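Long-range contacts in NBS-LRR class disease resistance protein (PDB 6FU9), which binds the rice blast effector AVR-PikD through its heavy-metal-associated (HMA) domain, probably serving as the effector-recognising part of a rice immune receptor: residues 3-9 / 51-55; 11-15 / 67-73. Residue numbers count along the deposited sequence, not the author numbering.

Interaction 1. Residues 3-9 / 51-55; sequences GGEMQKI and GDGID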
ATOM      1  N   GLY A   3     -20.485 -10.850  -2.359  1.00 45.52           N
ATOM      2  CA  GLY A   3     -20.102 -10.599  -0.953  1.00 42.79           C
ATOM      3  C   GLY A   3     -19.915  -9.122  -0.682  1.00 34.61           C
ATOM      4  O   GLY A   3     -20.452  -8.235  -1.368  1.00 41.59           O
ATOM      5  N   GLY A   4     -19.113  -8.841   0.305  1.00 28.96           N
ATOM      6  CA  GLY A   4     -18.971  -7.455   0.699  1.00 24.11           C
ATOM      7  C   GLY A   4     -18.053  -6.697  -0.188  1.00 20.42           C
ATOM      8  O   GLY A   4     -17.282  -7.303  -0.952  1.00 23.34           O
ATOM      9  N   GLU A   5     -18.061  -5.400  -0.048  1.00 17.56           N
ATOM     10  CA  GLU A   5     -16.985  -4.591  -0.659  1.00 16.16           C
ATOM     11  C   GLU A   5     -15.631  -5.083  -0.177  1.00 15.59           C
ATOM     12  O   GLU A   5     -15.425  -5.284   1.007  1.00 14.71           O
ATOM     13  CB  GLU A   5     -17.227  -3.128  -0.252  1.00 16.19           C
ATOM     14  CG  GLU A   5     -16.337  -2.128  -0.937  1.00 16.98           C
ATOM     15  CD  GLU A   5     -16.596  -0.760  -0.344  1.00 17.99           C
ATOM     16  OE1 GLU A   5     -17.343   0.011  -0.961  1.00 21.88           O
ATOM     17  OE2 GLU A   5     -16.135  -0.482   0.764  1.00 17.78           O
ATOM     18  N   MET A   6     -14.713  -5.257  -1.133  1.00 14.73           N
ATOM     19  CA  MET A   6     -13.428  -5.857  -0.808  1.00 14.15           C
ATOM     20  C   MET A   6     -12.532  -4.915   0.010  1.00 13.92           C
ATOM     21  O   MET A   6     -12.641  -3.723  -0.048  1.00 15.05           O
ATOM     22  CB  MET A   6     -12.751  -6.258  -2.102  1.00 17.10           C
ATOM     23  CG  MET A   6     -13.469  -7.460  -2.726  1.00 19.89           C
ATOM     24  SD  MET A   6     -12.915  -8.002  -4.319  1.00 28.32           S
ATOM     25  CE  MET A   6     -11.446  -8.557  -3.636  1.00 26.70           C
ATOM     26  N   GLN A   7     -11.648  -5.576   0.749  1.00 15.10           N
ATOM     27  CA  GLN A   7     -10.642  -4.956   1.577  1.00 14.73           C
ATOM     28  C   GLN A   7      -9.271  -4.942   0.851  1.00 12.71           C
ATOM     29  O   GLN A   7      -9.013  -5.867   0.085  1.00 14.08           O
ATOM     30  CB  GLN A   7     -10.361  -5.874   2.811  1.00 20.51           C
ATOM     31  CG  GLN A   7     -11.376  -6.039   3.920  1.00 19.33           C
ATOM     32  CD  GLN A   7     -11.011  -7.290   4.714  1.00 19.15           C
ATOM     33  OE1 GLN A   7     -11.226  -8.382   4.325  1.00 17.30           O
ATOM     34  NE2 GLN A   7     -10.567  -7.066   5.936  1.00 21.01           N
ATOM     35  N   LYS A   8      -8.464  -3.962   1.168  1.00 12.30           N
ATOM     36  CA  LYS A   8      -7.057  -3.868   0.756  1.00 12.93           C
ATOM     37  C   LYS A   8      -6.226  -3.630   1.941  1.00 13.37           C
ATOM     38  O   LYS A   8      -6.426  -2.619   2.684  1.00 17.91           O
ATOM     39  CB  LYS A   8      -6.885  -2.751  -0.258  1.00 15.05           C
ATOM     40  CG  LYS A   8      -5.470  -2.623  -0.789  1.00 16.60           C
ATOM     41  CD  LYS A   8      -5.424  -1.555  -1.892  1.00 20.07           C
ATOM     42  CE  LYS A   8      -4.089  -1.288  -2.437  1.00 22.55           C
ATOM     43  NZ  LYS A   8      -4.297  -0.253  -3.465  1.00 22.18           N
ATOM     44  N   ILE A   9      -5.282  -4.538   2.259  1.00 12.49           N
ATOM     45  CA  ILE A   9      -4.427  -4.454   3.395  1.00 12.51           C
ATOM     46  C   ILE A   9      -2.987  -4.498   2.891  1.00 12.72           C
ATOM     47  O   ILE A   9      -2.635  -5.398   2.119  1.00 14.74           O
ATOM     48  CB  ILE A   9      -4.607  -5.616   4.357  1.00 14.64           C
ATOM     49  CG1 ILE A   9      -6.078  -5.748   4.815  1.00 16.46           C
ATOM     50  CG2 ILE A   9      -3.694  -5.457   5.543  1.00 18.43           C
ATOM     51  CD1 ILE A   9      -6.419  -7.046   5.448  1.00 27.56           C
ATOM     52  N   GLY A  51      -8.994  -8.880  -0.617  1.00 13.21           N
ATOM     53  CA  GLY A  51      -9.940  -9.947  -0.403  1.00 14.01           C
ATOM     54  C   GLY A  51     -11.189  -9.507   0.334  1.00 13.23           C
ATOM     55  O   GLY A  51     -11.563  -8.339   0.267  1.00 15.25           O
ATOM     56  N   ASP A  52     -11.863 -10.462   0.949  1.00 13.74           N
ATOM     57  CA  ASP A  52     -13.149 -10.209   1.579  1.00 14.73           C
ATOM     58  C   ASP A  52     -13.257 -11.059   2.827  1.00 13.99           C
ATOM     59  O   ASP A  52     -13.236 -12.251   2.776  1.00 18.24           O
ATOM     60  CB  ASP A  52     -14.285 -10.477   0.562  1.00 19.91           C
ATOM     61  CG  ASP A  52     -15.707 -10.307   1.156  1.00 23.24           C
ATOM     62  OD1 ASP A  52     -15.894  -9.527   2.120  1.00 26.13           O
ATOM     63  OD2 ASP A  52     -16.642 -10.911   0.584  1.00 31.09           O
ATOM     64  N   GLY A  53     -13.359 -10.410   3.981  1.00 15.11           N
ATOM     65  CA  GLY A  53     -13.439 -11.168   5.225  1.00 16.12           C
ATOM     66  C   GLY A  53     -12.107 -11.751   5.710  1.00 14.99           C
ATOM     67  O   GLY A  53     -12.090 -12.814   6.287  1.00 17.02           O
ATOM     68  N   ILE A  54     -11.033 -11.006   5.504  1.00 13.90           N
ATOM     69  CA  ILE A  54      -9.725 -11.390   5.994  1.00 13.10           C
ATOM     70  C   ILE A  54      -9.615 -11.027   7.478  1.00 13.59           C
ATOM     71  O   ILE A  54      -9.869  -9.892   7.834  1.00 15.98           O
ATOM     72  CB  ILE A  54      -8.631 -10.661   5.200  1.00 12.53           C
ATOM     73  CG1 ILE A  54      -8.731 -10.995   3.689  1.00 13.68           C
ATOM     74  CG2 ILE A  54      -7.255 -11.016   5.747  1.00 14.04           C
ATOM     75  CD1 ILE A  54      -7.946 -10.019   2.846  1.00 14.47           C
ATOM     76  N   ASP A  55      -9.195 -11.988   8.282  1.00 14.61           N
ATOM     77  CA  ASP A  55      -8.847 -11.717   9.682  1.00 15.25           C
ATOM     78  C   ASP A  55      -7.401 -11.183   9.719  1.00 15.05           C
ATOM     79  O   ASP A  55      -6.421 -11.944   9.779  1.00 16.40           O
ATOM     80  CB  ASP A  55      -9.010 -12.991  10.472  1.00 16.36           C
ATOM     81  CG  ASP A  55      -8.662 -12.831  11.958  1.00 19.60           C
ATOM     82  OD1 ASP A  55      -8.133 -11.808  12.355  1.00 22.41           O
ATOM     83  OD2 ASP A  55      -8.830 -13.797  12.685  1.00 23.03           O
TER
HETATM   84  O   HOH W   1     -14.434  -7.346   2.703  1.00 20.99           O
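An antiparallel strand end prolonged by a side chain is the essence of this contact, which ties the start of strand 7-12 to the loop leaving strand 46-51. Gln7 and Gly51 form a hydrogen-bonded antiparallel pair, with Gln7 N 2.8 Å from Gly51 O and Gly51 N 3.1 Å from Gln7 O. Beyond this pair the loop turns away from the regular sheet, and the Gln7 side chain takes over from the backbone. Its OE1 accepts a hydrogen bond from Ile54 N at 2.9 Å, while its NE2 gives a weak one to Ile54 O at 3.5 Å, so the carboxamide meets the backbone of Ile54 much as a neighbouring strand would. Gly53 bends the chain there with a positive phi, at backbone angles that would press a CB against the preceding carbonyl.

On the N-terminal side the loop also meets the irregular tail. Asp52 OD2 receives a hydrogen bond from Gly4 N at 3.2 Å, and a water donates to both Asp52 OD1 (2.7 Å) and Glu5 O (2.8 Å), bridging the two segments. At the inner end the contact turns apolar, where Ile9 CD1 meets Ile54 CG2 at 4.1 Å.

Lys8 NZ makes a weak hydrogen bond to the backbone of the AVR-Pik chain. Asp55 closes the loop as N-cap of helix 56-66, its OD1 accepting from Asn58 N. Ile54 reaches Leu59 of that helix as well as Val49 and Val34 of two strands, and on its other flank strand 7-12 pairs with strand 71-77.

Interaction 2. Residues 11-15 / 67-73; sequences FKIPM and VGPAMFL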
ATOM      1  N   PHE A  11       1.035  -4.614   4.062  1.00 13.10           N
ATOM      2  CA  PHE A  11       2.037  -4.798   5.093  1.00 14.09           C
ATOM      3  C   PHE A  11       3.402  -4.345   4.564  1.00 14.20           C
ATOM      4  O   PHE A  11       3.655  -4.453   3.354  1.00 16.60           O
ATOM      5  CB  PHE A  11       2.147  -6.242   5.541  1.00 14.07           C
ATOM      6  CG  PHE A  11       0.894  -6.827   6.119  1.00 13.92           C
ATOM      7  CD1 PHE A  11       0.541  -6.552   7.430  1.00 15.22           C
ATOM      8  CD2 PHE A  11       0.064  -7.644   5.394  1.00 15.62           C
ATOM      9  CE1 PHE A  11      -0.608  -7.089   8.003  1.00 16.43           C
ATOM     10  CE2 PHE A  11      -1.083  -8.178   5.940  1.00 16.62           C
ATOM     11  CZ  PHE A  11      -1.407  -7.903   7.254  1.00 16.13           C
ATOM     12  N   LYS A  12       4.238  -3.859   5.462  1.00 14.60           N
ATOM     13  CA  LYS A  12       5.679  -3.690   5.205  1.00 15.58           C
ATOM     14  C   LYS A  12       6.374  -4.774   5.974  1.00 15.78           C
ATOM     15  O   LYS A  12       6.217  -4.915   7.194  1.00 17.70           O
ATOM     16  CB  LYS A  12       6.106  -2.284   5.590  1.00 18.85           C
ATOM     17  CG  LYS A  12       5.715  -1.209   4.560  1.00 22.84           C
ATOM     18  CD  LYS A  12       6.616  -1.050   3.303  1.00 25.89           C
ATOM     19  CE  LYS A  12       7.819  -0.194   3.606  1.00 23.87           C
ATOM     20  NZ  LYS A  12       8.766  -0.113   2.486  1.00 25.84           N
ATOM     21  N   ILE A  13       7.178  -5.600   5.255  1.00 16.07           N
ATOM     22  CA  ILE A  13       7.907  -6.728   5.892  1.00 17.68           C
ATOM     23  C   ILE A  13       9.266  -6.680   5.302  1.00 20.18           C
ATOM     24  O   ILE A  13       9.433  -7.013   4.122  1.00 24.38           O
ATOM     25  CB  ILE A  13       7.250  -8.094   5.640  1.00 20.56           C
ATOM     26  CG1 ILE A  13       5.720  -8.046   5.745  1.00 21.62           C
ATOM     27  CG2 ILE A  13       7.839  -9.115   6.579  1.00 23.06           C
ATOM     28  CD1 ILE A  13       5.019  -9.380   5.577  1.00 24.90           C
ATOM     29  N   PRO A  14      10.253  -6.240   6.075  1.00 24.41           N
ATOM     30  CA  PRO A  14      11.629  -6.440   5.599  1.00 31.16           C
ATOM     31  C   PRO A  14      11.804  -7.913   5.129  1.00 31.94           C
ATOM     32  O   PRO A  14      11.458  -8.832   5.848  1.00 42.20           O
ATOM     33  CB  PRO A  14      12.463  -6.142   6.837  1.00 32.01           C
ATOM     34  CG  PRO A  14      11.646  -5.115   7.533  1.00 33.30           C
ATOM     35  CD  PRO A  14      10.220  -5.566   7.374  1.00 31.06           C
ATOM     36  N   MET A  15      12.258  -8.106   3.900  1.00 33.73           N
ATOM     37  CA  MET A  15      12.405  -9.496   3.371  1.00 34.28           C
ATOM     38  C   MET A  15      13.756  -9.762   2.782  1.00 45.06           C
ATOM     39  O   MET A  15      14.091  -9.125   1.820  1.00 47.97           O
ATOM     40  CB  MET A  15      11.207  -9.806   2.415  1.00 31.45           C
ATOM     41  CG  MET A  15       9.940 -10.231   3.162  1.00 28.63           C
ATOM     42  SD  MET A  15       8.416 -10.555   2.239  1.00 28.28           S
ATOM     43  CE  MET A  15       8.203  -8.925   1.493  1.00 24.15           C
ATOM     44  N   VAL A  67       7.506 -15.281   8.746  1.00 20.03           N
ATOM     45  CA  VAL A  67       8.172 -14.528   7.665  1.00 20.75           C
ATOM     46  C   VAL A  67       9.090 -13.455   8.159  1.00 19.65           C
ATOM     47  O   VAL A  67      10.225 -13.389   7.679  1.00 21.66           O
ATOM     48  CB  VAL A  67       7.120 -13.908   6.714  1.00 21.79           C
ATOM     49  CG1 VAL A  67       7.776 -13.047   5.632  1.00 25.36           C
ATOM     50  CG2 VAL A  67       6.215 -14.983   6.103  1.00 22.00           C
ATOM     51  N   GLY A  68       8.668 -12.595   9.082  1.00 19.32           N
ATOM     52  CA  GLY A  68       9.525 -11.509   9.542  1.00 20.17           C
ATOM     53  C   GLY A  68       8.712 -10.473  10.261  1.00 17.33           C
ATOM     54  O   GLY A  68       7.498 -10.683  10.432  1.00 17.57           O
ATOM     55  N   PRO A  69       9.318  -9.356  10.627  1.00 18.67           N
ATOM     56  CA  PRO A  69       8.678  -8.377  11.491  1.00 18.10           C
ATOM     57  C   PRO A  69       7.654  -7.477  10.766  1.00 17.87           C
ATOM     58  O   PRO A  69       7.849  -6.280  10.526  1.00 20.81           O
ATOM     59  CB  PRO A  69       9.838  -7.574  12.017  1.00 22.28           C
ATOM     60  CG  PRO A  69      10.896  -7.726  11.040  1.00 24.89           C
ATOM     61  CD  PRO A  69      10.747  -9.074  10.464  1.00 24.84           C
ATOM     62  N   ALA A  70       6.528  -8.047  10.408  1.00 18.03           N
ATOM     63  CA  ALA A  70       5.508  -7.380   9.661  1.00 16.24           C
ATOM     64  C   ALA A  70       4.860  -6.225  10.420  1.00 16.38           C
ATOM     65  O   ALA A  70       4.588  -6.351  11.604  1.00 18.98           O
ATOM     66  CB  ALA A  70       4.474  -8.404   9.215  1.00 17.70           C
ATOM     67  N   MET A  71       4.638  -5.124   9.697  1.00 15.71           N
ATOM     68  CA  MET A  71       3.866  -3.986  10.202  1.00 17.26           C
ATOM     69  C   MET A  71       2.769  -3.632   9.200  1.00 15.20           C
ATOM     70  O   MET A  71       2.970  -3.694   7.975  1.00 15.80           O
ATOM     71  CB  MET A  71       4.737  -2.779  10.452  1.00 21.20           C
ATOM     72  CG  MET A  71       5.842  -3.062  11.490  1.00 25.43           C
ATOM     73  SD  MET A  71       5.185  -3.260  13.182  1.00 32.99           S
ATOM     74  CE  MET A  71       4.874  -1.527  13.563  1.00 37.34           C
ATOM     75  N   PHE A  72       1.647  -3.165   9.699  1.00 14.86           N
ATOM     76  CA  PHE A  72       0.643  -2.589   8.822  1.00 14.12           C
ATOM     77  C   PHE A  72       1.126  -1.281   8.231  1.00 14.64           C
ATOM     78  O   PHE A  72       1.617  -0.397   8.965  1.00 16.66           O
ATOM     79  CB  PHE A  72      -0.679  -2.351   9.544  1.00 14.57           C
ATOM     80  CG  PHE A  72      -1.480  -3.580   9.863  1.00 15.65           C
ATOM     81  CD1 PHE A  72      -2.416  -4.019   8.996  1.00 16.59           C
ATOM     82  CD2 PHE A  72      -1.364  -4.223  11.086  1.00 16.21           C
ATOM     83  CE1 PHE A  72      -3.238  -5.103   9.315  1.00 18.67           C
ATOM     84  CE2 PHE A  72      -2.175  -5.274  11.406  1.00 17.16           C
ATOM     85  CZ  PHE A  72      -3.094  -5.755  10.503  1.00 18.51           C
ATOM     86  N   LEU A  73       0.922  -1.091   6.932  1.00 13.49           N
ATOM     87  CA  LEU A  73       1.117   0.171   6.240  1.00 13.48           C
ATOM     88  C   LEU A  73      -0.187   0.831   5.869  1.00 13.26           C
ATOM     89  O   LEU A  73      -0.281   2.059   5.907  1.00 13.38           O
ATOM     90  CB  LEU A  73       2.029  -0.034   4.973  1.00 13.76           C
ATOM     91  CG  LEU A  73       2.212   1.184   4.044  1.00 17.94           C
ATOM     92  CD1 LEU A  73       2.901   2.336   4.743  1.00 21.33           C
ATOM     93  CD2 LEU A  73       3.036   0.763   2.800  1.00 22.39           C
TER
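Phe11 sets its CE1 over one face of the Phe72 ring, 3.5 Å from Phe72 CE1. The ring planes stand oblique at 43°, with centroids 4.9 Å apart. Beneath this overlap the strands pair antiparallel: Lys12 N donates to Met71 O at 2.8 Å and Met71 N to Lys12 O at 3.0 Å, while Phe11 CA brings its hydrogen to Met71 O, 3.2 Å away. Beyond the pair, 13-15 leaves the sheet alongside 67-70, which leads into it. Ile13 CG1 packs on Ala70 CB (3.7 Å) and its CG2 on Val67 CG1 (4.0 Å), following the inverse gamma turn centred on Pro69 back toward helix 56-66. Lys12 sends its amine to Asp45 and to an acidic side chain of the AVR-Pik chain, and Leu73 adds backbone hydrogen bonds to that effector. Joining the first strand to the last, next to each other at the middle and edge of the sheet, is characteristic of the βαββαβ ferredoxin-like fold of HMA domains.

The two interactions illustrate how one strand can serve two neighbours. Strand 7-12 runs through both: interaction 1 joins its beginning to the end of strand 46-51, and interaction 2 joins its far end to the start of strand 71-77, on opposite sides of the chain's centre, with their own centres about 19 Å apart. Along the chain the segments alternate, 3-9, 11-15, 51-55, then 67-73, so the closures cross, with helix 56-66 lying between the last two. Ile9 CG2 lies 3.8 Å from Phe72 CE1, so the two contacts touch through these side chains. Together they pair the strand with a partner on each flank in a four-stranded sheet whose strands 7-12 and 71-77 both also meet AVR-Pik.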